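Local coordinates for arylsulfatase (PDB 7AJ0), which probably hydrolyses sulfate esters on the algal polysaccharide fucoidan as an exo-acting, calcium-binding sulfatase of the alkaline phosphatase clan, at residues G112-L120 against H499-T509. Residues are numbered along the deposited sequence; the frame is centred on the assembly and turned at random.
Sequences GRLPVRSGL and HIATMKKYPNT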
loop_
_atom_site.group_PDB
_atom_site.type_symbol
_atom_site.label_atom_id
_atom_site.label_comp_id
_atom_site.label_asym_id
_atom_site.label_seq_id
_atom_site.Cartn_x
_atom_site.Cartn_y
_atom_site.Cartn_z
ATOM N N GLY A 112 -26.230 -26.876 -17.224
ATOM C CA GLY A 112 -27.185 -25.796 -17.103
ATOM C C GLY A 112 -27.329 -25.251 -15.703
ATOM O O GLY A 112 -28.311 -24.565 -15.412
ATOM N N ARG A 113 -26.362 -25.520 -14.831
ATOM C CA ARG A 113 -26.523 -25.277 -13.405
ATOM C C ARG A 113 -25.250 -24.702 -12.812
ATOM O O ARG A 113 -24.156 -25.218 -13.057
ATOM C CB ARG A 113 -26.899 -26.580 -12.685
ATOM C CG ARG A 113 -28.385 -26.859 -12.688
ATOM C CD ARG A 113 -28.701 -28.337 -12.605
ATOM N NE ARG A 113 -28.140 -28.988 -11.423
ATOM C CZ ARG A 113 -28.632 -28.874 -10.193
ATOM N NH1 ARG A 113 -29.692 -28.112 -9.965
ATOM N NH2 ARG A 113 -28.056 -29.521 -9.189
ATOM N N LEU A 114 -25.399 -23.630 -12.046
ATOM C CA LEU A 114 -24.282 -23.123 -11.265
ATOM C C LEU A 114 -23.680 -24.267 -10.452
ATOM O O LEU A 114 -24.421 -25.067 -9.868
ATOM C CB LEU A 114 -24.750 -21.995 -10.347
ATOM C CG LEU A 114 -25.098 -20.687 -11.059
ATOM C CD1 LEU A 114 -25.849 -19.751 -10.128
ATOM C CD2 LEU A 114 -23.837 -20.017 -11.589
ATOM N N PRO A 115 -22.352 -24.388 -10.404
ATOM C CA PRO A 115 -21.753 -25.578 -9.772
ATOM C C PRO A 115 -22.008 -25.686 -8.278
ATOM O O PRO A 115 -21.832 -26.776 -7.720
ATOM C CB PRO A 115 -20.255 -25.430 -10.076
ATOM C CG PRO A 115 -20.057 -23.999 -10.429
ATOM C CD PRO A 115 -21.340 -23.509 -11.021
ATOM N N VAL A 116 -22.416 -24.608 -7.608
ATOM C CA VAL A 116 -22.729 -24.730 -6.189
ATOM C C VAL A 116 -23.957 -25.614 -5.989
ATOM O O VAL A 116 -24.102 -26.260 -4.943
ATOM C CB VAL A 116 -22.921 -23.339 -5.557
ATOM C CG1 VAL A 116 -24.177 -22.664 -6.093
ATOM C CG2 VAL A 116 -22.965 -23.453 -4.042
ATOM N N ARG A 117 -24.851 -25.668 -6.979
ATOM C CA ARG A 117 -26.015 -26.539 -6.868
ATOM C C ARG A 117 -25.626 -28.003 -7.037
ATOM O O ARG A 117 -26.150 -28.877 -6.337
ATOM C CB ARG A 117 -27.066 -26.162 -7.911
ATOM C CG ARG A 117 -27.496 -24.705 -7.896
ATOM C CD ARG A 117 -28.724 -24.503 -8.767
ATOM N NE ARG A 117 -29.028 -23.095 -9.001
ATOM C CZ ARG A 117 -29.773 -22.339 -8.200
ATOM N NH1 ARG A 117 -30.295 -22.844 -7.092
ATOM N NH2 ARG A 117 -29.994 -21.068 -8.509
ATOM N N SER A 118 -24.708 -28.285 -7.960
ATOM C CA SER A 118 -24.359 -29.657 -8.304
ATOM C C SER A 118 -23.279 -30.242 -7.407
ATOM O O SER A 118 -23.221 -31.466 -7.240
ATOM C CB SER A 118 -23.887 -29.725 -9.760
ATOM O OG SER A 118 -22.689 -28.987 -9.944
ATOM N N GLY A 119 -22.433 -29.403 -6.819
ATOM C CA GLY A 119 -21.269 -29.870 -6.105
ATOM C C GLY A 119 -20.010 -29.925 -6.936
ATOM O O GLY A 119 -18.951 -30.294 -6.410
ATOM N N LEU A 120 -20.089 -29.563 -8.212
ATOM C CA LEU A 120 -18.952 -29.627 -9.128
ATOM C C LEU A 120 -18.134 -28.340 -9.087
ATOM O O LEU A 120 -17.890 -27.694 -10.107
ATOM C CB LEU A 120 -19.451 -29.920 -10.538
ATOM C CG LEU A 120 -20.258 -31.212 -10.684
ATOM C CD1 LEU A 120 -20.914 -31.307 -12.054
ATOM C CD2 LEU A 120 -19.369 -32.423 -10.431
ATOM N N HIS A 499 -32.182 -15.074 -5.397
ATOM C CA HIS A 499 -31.255 -16.081 -5.901
ATOM C C HIS A 499 -30.872 -17.066 -4.804
ATOM O O HIS A 499 -30.859 -18.283 -5.022
ATOM C CB HIS A 499 -30.010 -15.402 -6.466
ATOM C CG HIS A 499 -29.012 -16.357 -7.040
ATOM N ND1 HIS A 499 -29.248 -17.072 -8.195
ATOM C CD2 HIS A 499 -27.778 -16.717 -6.619
ATOM C CE1 HIS A 499 -28.201 -17.829 -8.461
ATOM N NE2 HIS A 499 -27.295 -17.634 -7.520
ATOM N N ILE A 500 -30.546 -16.552 -3.616
ATOM C CA ILE A 500 -30.215 -17.429 -2.500
ATOM C C ILE A 500 -31.433 -18.248 -2.089
ATOM O O ILE A 500 -31.300 -19.398 -1.656
ATOM C CB ILE A 500 -29.665 -16.606 -1.319
ATOM C CG1 ILE A 500 -28.335 -15.940 -1.686
ATOM C CG2 ILE A 500 -29.498 -17.482 -0.084
ATOM C CD1 ILE A 500 -27.206 -16.904 -1.981
ATOM N N ALA A 501 -32.635 -17.679 -2.222
ATOM C CA ALA A 501 -33.835 -18.382 -1.781
ATOM C C ALA A 501 -34.117 -19.613 -2.634
ATOM O O ALA A 501 -34.654 -20.603 -2.122
ATOM C CB ALA A 501 -35.039 -17.439 -1.805
ATOM N N THR A 502 -33.771 -19.580 -3.926
ATOM C CA THR A 502 -33.967 -20.762 -4.756
ATOM C C THR A 502 -33.205 -21.957 -4.195
ATOM O O THR A 502 -33.607 -23.106 -4.403
ATOM C CB THR A 502 -33.523 -20.507 -6.199
ATOM O OG1 THR A 502 -32.093 -20.437 -6.257
ATOM C CG2 THR A 502 -34.115 -19.213 -6.735
ATOM N N MET A 503 -32.106 -21.702 -3.482
ATOM C CA MET A 503 -31.279 -22.760 -2.919
ATOM C C MET A 503 -31.816 -23.287 -1.599
ATOM O O MET A 503 -31.297 -24.289 -1.096
ATOM C CB MET A 503 -29.849 -22.250 -2.748
ATOM C CG MET A 503 -29.244 -21.815 -4.065
ATOM S SD MET A 503 -27.580 -21.161 -3.950
ATOM C CE MET A 503 -27.237 -20.925 -5.694
ATOM N N LYS A 504 -32.824 -22.636 -1.025
ATOM C CA LYS A 504 -33.618 -23.217 0.051
ATOM C C LYS A 504 -34.754 -24.061 -0.518
ATOM O O LYS A 504 -34.998 -25.177 -0.047
ATOM C CB LYS A 504 -34.173 -22.107 0.947
ATOM C CG LYS A 504 -35.042 -22.580 2.104
ATOM C CD LYS A 504 -34.207 -23.151 3.243
ATOM C CE LYS A 504 -35.087 -23.631 4.391
ATOM N NZ LYS A 504 -35.908 -22.529 4.974
ATOM N N LYS A 505 -35.437 -23.538 -1.539
ATOM C CA LYS A 505 -36.523 -24.265 -2.188
ATOM C C LYS A 505 -36.008 -25.455 -2.986
ATOM O O LYS A 505 -36.708 -26.467 -3.103
ATOM C CB LYS A 505 -37.296 -23.300 -3.090
ATOM C CG LYS A 505 -38.539 -23.863 -3.757
ATOM C CD LYS A 505 -39.267 -22.755 -4.521
ATOM C CE LYS A 505 -40.586 -23.227 -5.112
ATOM N NZ LYS A 505 -40.405 -24.343 -6.080
ATOM N N TYR A 506 -34.798 -25.355 -3.536
ATOM C CA TYR A 506 -34.160 -26.439 -4.284
ATOM C C TYR A 506 -32.788 -26.678 -3.672
ATOM O O TYR A 506 -31.805 -26.026 -4.050
ATOM C CB TYR A 506 -34.060 -26.099 -5.768
ATOM C CG TYR A 506 -35.402 -25.923 -6.437
ATOM C CD1 TYR A 506 -36.028 -24.686 -6.467
ATOM C CD2 TYR A 506 -36.046 -26.999 -7.034
ATOM C CE1 TYR A 506 -37.258 -24.524 -7.076
ATOM C CE2 TYR A 506 -37.276 -26.848 -7.643
ATOM C CZ TYR A 506 -37.877 -25.609 -7.662
ATOM O OH TYR A 506 -39.101 -25.457 -8.269
ATOM N N PRO A 507 -32.681 -27.609 -2.722
ATOM C CA PRO A 507 -31.427 -27.747 -1.968
ATOM C C PRO A 507 -30.237 -28.035 -2.870
ATOM O O PRO A 507 -30.342 -28.764 -3.858
ATOM C CB PRO A 507 -31.704 -28.925 -1.023
ATOM C CG PRO A 507 -33.186 -28.995 -0.918
ATOM C CD PRO A 507 -33.713 -28.556 -2.255
ATOM N N ASN A 508 -29.097 -27.451 -2.512
ATOM C CA ASN A 508 -27.850 -27.737 -3.204
ATOM C C ASN A 508 -27.352 -29.133 -2.836
ATOM O O ASN A 508 -27.718 -29.705 -1.806
ATOM C CB ASN A 508 -26.787 -26.694 -2.858
ATOM C CG ASN A 508 -27.120 -25.313 -3.401
ATOM O OD1 ASN A 508 -27.868 -25.171 -4.368
ATOM N ND2 ASN A 508 -26.550 -24.285 -2.782
ATOM N N THR A 509 -26.497 -29.677 -3.696
ATOM C CA THR A 509 -25.955 -31.010 -3.483
ATOM C C THR A 509 -24.763 -30.961 -2.536
ATOM O O THR A 509 -23.846 -30.153 -2.715
ATOM C CB THR A 509 -25.533 -31.632 -4.816
ATOM O OG1 THR A 509 -26.682 -31.803 -5.654
ATOM C CG2 THR A 509 -24.862 -32.978 -4.590
HETATM O O HOH W 1 -29.104 -30.005 -6.289
HETATM O O HOH W 2 -29.992 -25.549 -5.912
#
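Arg-117 reaches the last turns of helix 489-505 with its chain extended from CG to NE, and both terminal nitrogens, NH1 and NH2, grip the single atom OG1 of Thr-502, each at 3.1 Å and with that oxygen in the guanidinium plane. Thr-502 OG1 in turn donates to His-499 O, and Asp-401 forms a salt bridge with Arg-117 NH2. The packing is tight here: Met-503 CE lies over one guanidinium face and meets Val-116 CG1 at 3.5 Å, while Leu-114 CD1 comes in plane to the His-499 ring edge, 3.5 Å from CE1. With an alanine at Arg-117, Thr-502 OG1 would probably lose both guanidinium donors and Asp-401 its cationic mate. Thr-509 is held as firmly, Arg-117 O accepting from its N (2.8 Å) and, in the carbonyl plane, from its OG1. The looser, wetter side is at Asn-508, beside exposed Pro-507: a water in the guanidinium plane accepts from Arg-117 NH1 and donates to Tyr-506 O and Asn-508 OD1. The short, weakly bonded helical turn 115-118, just after helix 102-111 with its calcium ligand Cys-102, thus meets helix 489-505, which also lies on Trp-424 of the four-stranded antiparallel sheet, consistent with a sulfatase C-terminal subdomain packing on the alkaline-phosphatase-like core.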